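Local structure of attaching and effacing protein, pathogenesis factor (Escherichia coli, 4E9L) at residues Leu269-Leu274 / Glu283-Thr288; Ser197-Ala202 / Thr212-Val217. The protein is an adhesin of the intimin/invasin family, which probably presents a row of immunoglobulin-like domains at the bacterial surface for attachment to host cells. All blocks are in the same frame, centred on the assembly; numbering follows the deposited sequence. Where two conformers were deposited one is given.

Contact 1: Leu269-Leu274 / Glu283-Thr288; sequences LRVMPL and EAAQLT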
# COMPACT_ATOMS: atom_id res chain seq x y z
N LEU A 269 7.77 -13.09 5.74
CA LEU A 269 6.34 -12.95 5.48
C LEU A 269 6.15 -12.43 4.05
O LEU A 269 6.83 -11.50 3.62
CB LEU A 269 5.78 -11.93 6.51
CG LEU A 269 4.29 -11.60 6.45
CD1 LEU A 269 3.46 -12.85 6.49
CD2 LEU A 269 3.89 -10.72 7.62
N ARG A 270 5.21 -13.04 3.32
CA ARG A 270 4.87 -12.63 1.95
C ARG A 270 3.39 -12.33 1.89
O ARG A 270 2.59 -13.07 2.49
CB ARG A 270 5.23 -13.72 0.92
CG ARG A 270 6.74 -13.90 0.74
CD ARG A 270 7.10 -15.06 -0.18
NE ARG A 270 6.66 -16.36 0.34
CZ ARG A 270 7.30 -17.07 1.27
NH1 ARG A 270 8.41 -16.60 1.82
NH2 ARG A 270 6.83 -18.24 1.66
N VAL A 271 3.01 -11.23 1.20
CA VAL A 271 1.64 -10.81 1.05
C VAL A 271 1.26 -10.77 -0.41
O VAL A 271 1.89 -10.08 -1.21
CB VAL A 271 1.27 -9.49 1.81
CG1 VAL A 271 2.22 -8.35 1.48
CG2 VAL A 271 -0.19 -9.08 1.59
N MET A 272 0.21 -11.51 -0.75
CA MET A 272 -0.33 -11.55 -2.10
C MET A 272 -1.79 -11.05 -2.05
O MET A 272 -2.64 -11.75 -1.51
CB MET A 272 -0.22 -12.96 -2.70
CG MET A 272 -0.87 -13.11 -4.10
SD MET A 272 -0.24 -11.90 -5.30
CE MET A 272 1.33 -12.72 -5.73
N PRO A 273 -2.10 -9.84 -2.58
CA PRO A 273 -3.51 -9.43 -2.65
C PRO A 273 -4.21 -10.38 -3.62
O PRO A 273 -3.57 -10.92 -4.55
CB PRO A 273 -3.47 -8.02 -3.26
CG PRO A 273 -2.05 -7.61 -3.22
CD PRO A 273 -1.24 -8.87 -3.28
N LEU A 274 -5.48 -10.65 -3.33
CA LEU A 274 -6.27 -11.58 -4.12
C LEU A 274 -7.50 -10.92 -4.71
O LEU A 274 -8.18 -10.15 -4.03
CB LEU A 274 -6.74 -12.78 -3.26
CG LEU A 274 -5.70 -13.66 -2.56
CD1 LEU A 274 -6.37 -14.57 -1.55
CD2 LEU A 274 -4.91 -14.50 -3.55
N GLU A 283 4.21 -10.77 -8.20
CA GLU A 283 4.91 -11.46 -7.13
C GLU A 283 4.49 -10.86 -5.81
O GLU A 283 4.13 -9.69 -5.76
CB GLU A 283 6.44 -11.39 -7.33
CG GLU A 283 7.00 -9.97 -7.42
CD GLU A 283 8.49 -9.87 -7.67
OE1 GLU A 283 9.28 -10.41 -6.86
OE2 GLU A 283 8.87 -9.21 -8.66
N ALA A 284 4.47 -11.68 -4.77
CA ALA A 284 4.07 -11.24 -3.43
C ALA A 284 5.05 -10.21 -2.90
O ALA A 284 6.25 -10.29 -3.22
CB ALA A 284 4.02 -12.44 -2.49
N ALA A 285 4.57 -9.22 -2.15
CA ALA A 285 5.48 -8.26 -1.51
C ALA A 285 6.13 -9.01 -0.32
O ALA A 285 5.44 -9.76 0.38
CB ALA A 285 4.74 -7.04 -1.01
N GLN A 286 7.44 -8.85 -0.12
CA GLN A 286 8.10 -9.55 0.95
C GLN A 286 8.64 -8.63 2.04
O GLN A 286 9.19 -7.55 1.78
CB GLN A 286 9.20 -10.48 0.40
CG GLN A 286 9.65 -11.58 1.37
CD GLN A 286 10.29 -12.78 0.70
OE1 GLN A 286 10.25 -12.95 -0.53
NE2 GLN A 286 10.87 -13.66 1.49
N LEU A 287 8.45 -9.07 3.29
CA LEU A 287 9.00 -8.36 4.42
C LEU A 287 9.55 -9.34 5.44
O LEU A 287 9.26 -10.55 5.40
CB LEU A 287 8.06 -7.29 5.04
CG LEU A 287 6.77 -7.70 5.76
CD1 LEU A 287 7.03 -8.02 7.26
CD2 LEU A 287 5.81 -6.52 5.79
N THR A 288 10.39 -8.82 6.33
CA THR A 288 10.95 -9.57 7.43
C THR A 288 10.30 -9.03 8.70
O THR A 288 10.35 -7.82 8.97
CB THR A 288 12.48 -9.43 7.45
OG1 THR A 288 13.00 -10.07 6.28
CG2 THR A 288 13.12 -10.09 8.66
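Arg270 lays its aliphatic stem alongside Gln286, the two side chains running the same way from a non-hydrogen-bonded pair, with Arg270 CG 3.7 Å from Gln286 CD. The CG and CD methylenes of Arg270 lie against CG and the amide carbon of Gln286. In the conformer described, one of two modelled for Arg270, the guanidinium and amide planes stand 72° apart, and Gln286 NE2 lies at the guanidinium edge without bonding to it; that NE2 donates instead to Glu268 OE1. Long polar chains with greasy stems suit this outer face, where stems can pack while the ends stay in polar surroundings. Next to them Arg270 CB meets Ala284 CB at 3.8 Å. Met272, bent at chi2 and chi3, brings its CE methyl to 3.4 Å from Ala284 N, against the backbone between Glu283 and Ala284.

The pair forms a beta hairpin, strands 267-275 and 278-290, in one sheet of the middle of the three modelled immunoglobulin-like domains. Four backbone hydrogen bonds join it. Leu287 N to Leu269 O is nearly straight at 177°, whereas the bond from Ala285 N to Val271 O is more bent.

On the inner face Val271 CG1 touches Ala285 CB at 3.8 Å, and Ala285, with its single methyl, is touched from the other sheet by Val199 and Val201. Leu269 and Leu287 lie side by side, CD2 to CD1 4.2 Å, and Leu269 also packs on Val289.

Contact 2: Ser197-Ala202 / Thr212-Val217; sequences SKVSVA and TTVTLV
Val199 CG2 and Val214 CG1 meet at 3.5 Å, the close point of the buried face. The two valines cross obliquely, each offering the methyl that lies anti to its own backbone N. Val214 uses its other methyl as well: CG2 lies 4.0 Å from Val201 CG1, and here the two side chains run side by side. One residue of strand 211-217 thus serves two of strand 198-201, a task for which beta-branched valine, with a methyl on either branch, is well shaped. Leu216 adds CD1, 3.7 Å from Lys198 O. This face looks into the sandwich, where Trp248 lies against Val214 and Leu216, and Pro273 against Val199 and Leu216.

The other face is looser. Lys198 stands opposite Val217 and Ser200 opposite Thr215, both hydrogen-bonded pairs, yet none of these side chains comes within 4 Å of the facing segment. The lysine chain is extended from CB to NZ and leads away from the neighbouring strand, as befits a charged end at an exposed position; serine and threonine, small and polar, suit a partly exposed surface, which Val217 shares as an apolar member.

Five backbone hydrogen bonds hold the strands together, from Val217 N to Lys198 O, 2.8 Å at 170°, to Ala202 N to Thr213 O at 2.9 Å. Beside the latter, Ala202 CB rests 3.5 Å from Thr212 OG1, a hydroxyl whose hydrogen bond is to Glu203 OE1, while Ser197 OG at the other end is bonded to Ser193 O and Lys219 N. The chemistry therefore divides three ways: backbone bonds set the register, Val199, Val201, Val214 and Leu216 supply apolar surface to the core, and the hydroxyls near the ends bind to flanking residues rather than across the pair.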
# COMPACT_ATOMS: atom_id res chain seq x y z
N SER A 197 0.05 -5.65 -12.78
CA SER A 197 -0.35 -5.19 -11.45
C SER A 197 0.81 -5.38 -10.47
O SER A 197 1.64 -6.27 -10.65
CB SER A 197 -1.60 -5.92 -10.99
OG SER A 197 -2.66 -5.69 -11.90
N LYS A 198 0.87 -4.53 -9.44
CA LYS A 198 2.00 -4.57 -8.52
C LYS A 198 1.57 -4.35 -7.10
O LYS A 198 0.73 -3.48 -6.84
CB LYS A 198 3.02 -3.47 -8.92
CG LYS A 198 4.38 -3.59 -8.23
CD LYS A 198 5.39 -2.58 -8.76
CE LYS A 198 6.69 -2.60 -7.98
NZ LYS A 198 7.68 -1.64 -8.54
N VAL A 199 2.19 -5.10 -6.18
CA VAL A 199 2.00 -4.97 -4.74
C VAL A 199 3.33 -4.50 -4.09
O VAL A 199 4.40 -4.97 -4.47
CB VAL A 199 1.37 -6.21 -4.04
CG1 VAL A 199 2.25 -7.46 -4.18
CG2 VAL A 199 1.09 -5.94 -2.55
N SER A 200 3.24 -3.61 -3.08
CA SER A 200 4.38 -3.02 -2.41
C SER A 200 4.05 -2.88 -0.92
O SER A 200 2.90 -2.71 -0.57
CB SER A 200 4.63 -1.64 -3.02
OG SER A 200 5.60 -0.88 -2.33
N VAL A 201 5.07 -2.94 -0.05
CA VAL A 201 4.88 -2.71 1.39
C VAL A 201 5.69 -1.46 1.75
O VAL A 201 6.74 -1.23 1.16
CB VAL A 201 5.19 -3.92 2.33
CG1 VAL A 201 4.14 -5.01 2.19
CG2 VAL A 201 6.62 -4.45 2.12
N ALA A 202 5.16 -0.63 2.65
CA ALA A 202 5.78 0.63 3.06
C ALA A 202 7.13 0.42 3.77
O ALA A 202 8.03 1.24 3.62
CB ALA A 202 4.84 1.42 3.95
N THR A 212 2.29 -2.33 8.94
CA THR A 212 2.74 -1.54 7.79
C THR A 212 1.58 -1.42 6.78
O THR A 212 0.57 -2.09 6.93
CB THR A 212 4.06 -2.11 7.17
OG1 THR A 212 4.60 -1.13 6.27
CG2 THR A 212 3.85 -3.39 6.38
N THR A 213 1.74 -0.55 5.78
CA THR A 213 0.76 -0.34 4.73
C THR A 213 1.16 -1.14 3.51
O THR A 213 2.33 -1.14 3.10
CB THR A 213 0.59 1.16 4.38
OG1 THR A 213 0.26 1.86 5.58
CG2 THR A 213 -0.52 1.37 3.34
N VAL A 214 0.20 -1.83 2.97
CA VAL A 214 0.34 -2.61 1.73
C VAL A 214 -0.37 -1.79 0.66
O VAL A 214 -1.50 -1.37 0.89
CB VAL A 214 -0.30 -4.01 1.86
CG1 VAL A 214 -0.12 -4.82 0.57
CG2 VAL A 214 0.26 -4.76 3.03
N THR A 215 0.27 -1.57 -0.50
CA THR A 215 -0.37 -0.85 -1.61
C THR A 215 -0.45 -1.81 -2.83
O THR A 215 0.56 -2.44 -3.19
CB THR A 215 0.42 0.44 -1.99
OG1 THR A 215 0.52 1.31 -0.87
CG2 THR A 215 -0.24 1.22 -3.12
N LEU A 216 -1.63 -1.90 -3.44
CA LEU A 216 -1.83 -2.65 -4.68
C LEU A 216 -2.14 -1.62 -5.79
O LEU A 216 -2.99 -0.76 -5.60
CB LEU A 216 -3.02 -3.64 -4.58
CG LEU A 216 -3.43 -4.31 -5.93
CD1 LEU A 216 -2.38 -5.36 -6.40
CD2 LEU A 216 -4.79 -4.99 -5.80
N VAL A 217 -1.46 -1.72 -6.94
CA VAL A 217 -1.81 -0.90 -8.09
C VAL A 217 -2.32 -1.96 -9.10
O VAL A 217 -1.57 -2.83 -9.52
CB VAL A 217 -0.68 0.03 -8.61
CG1 VAL A 217 -1.13 0.75 -9.87
CG2 VAL A 217 -0.32 1.08 -7.55

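Overall arrangement
From the N terminus, strand 198-201 comes first and pairs with 211-217, so contact 2 closes a loop of nine residues that includes strand 205-207, a member of the opposite sheet. The chain then passes through strands 231-236, 244-252 and 255-261 before contact 1 closes the hairpin of 267-275 and 278-290. The two contacts are in series, neither nested nor crossed, with centres about 9 Å apart. They belong to facing sheets of one immunoglobulin-like domain: Val199 CG1 packs on Glu283 O at 3.3 Å, and Thr212 CG2 on Leu287 CD2 at 3.7 Å. Together they join the early and late strands of the domain through its core.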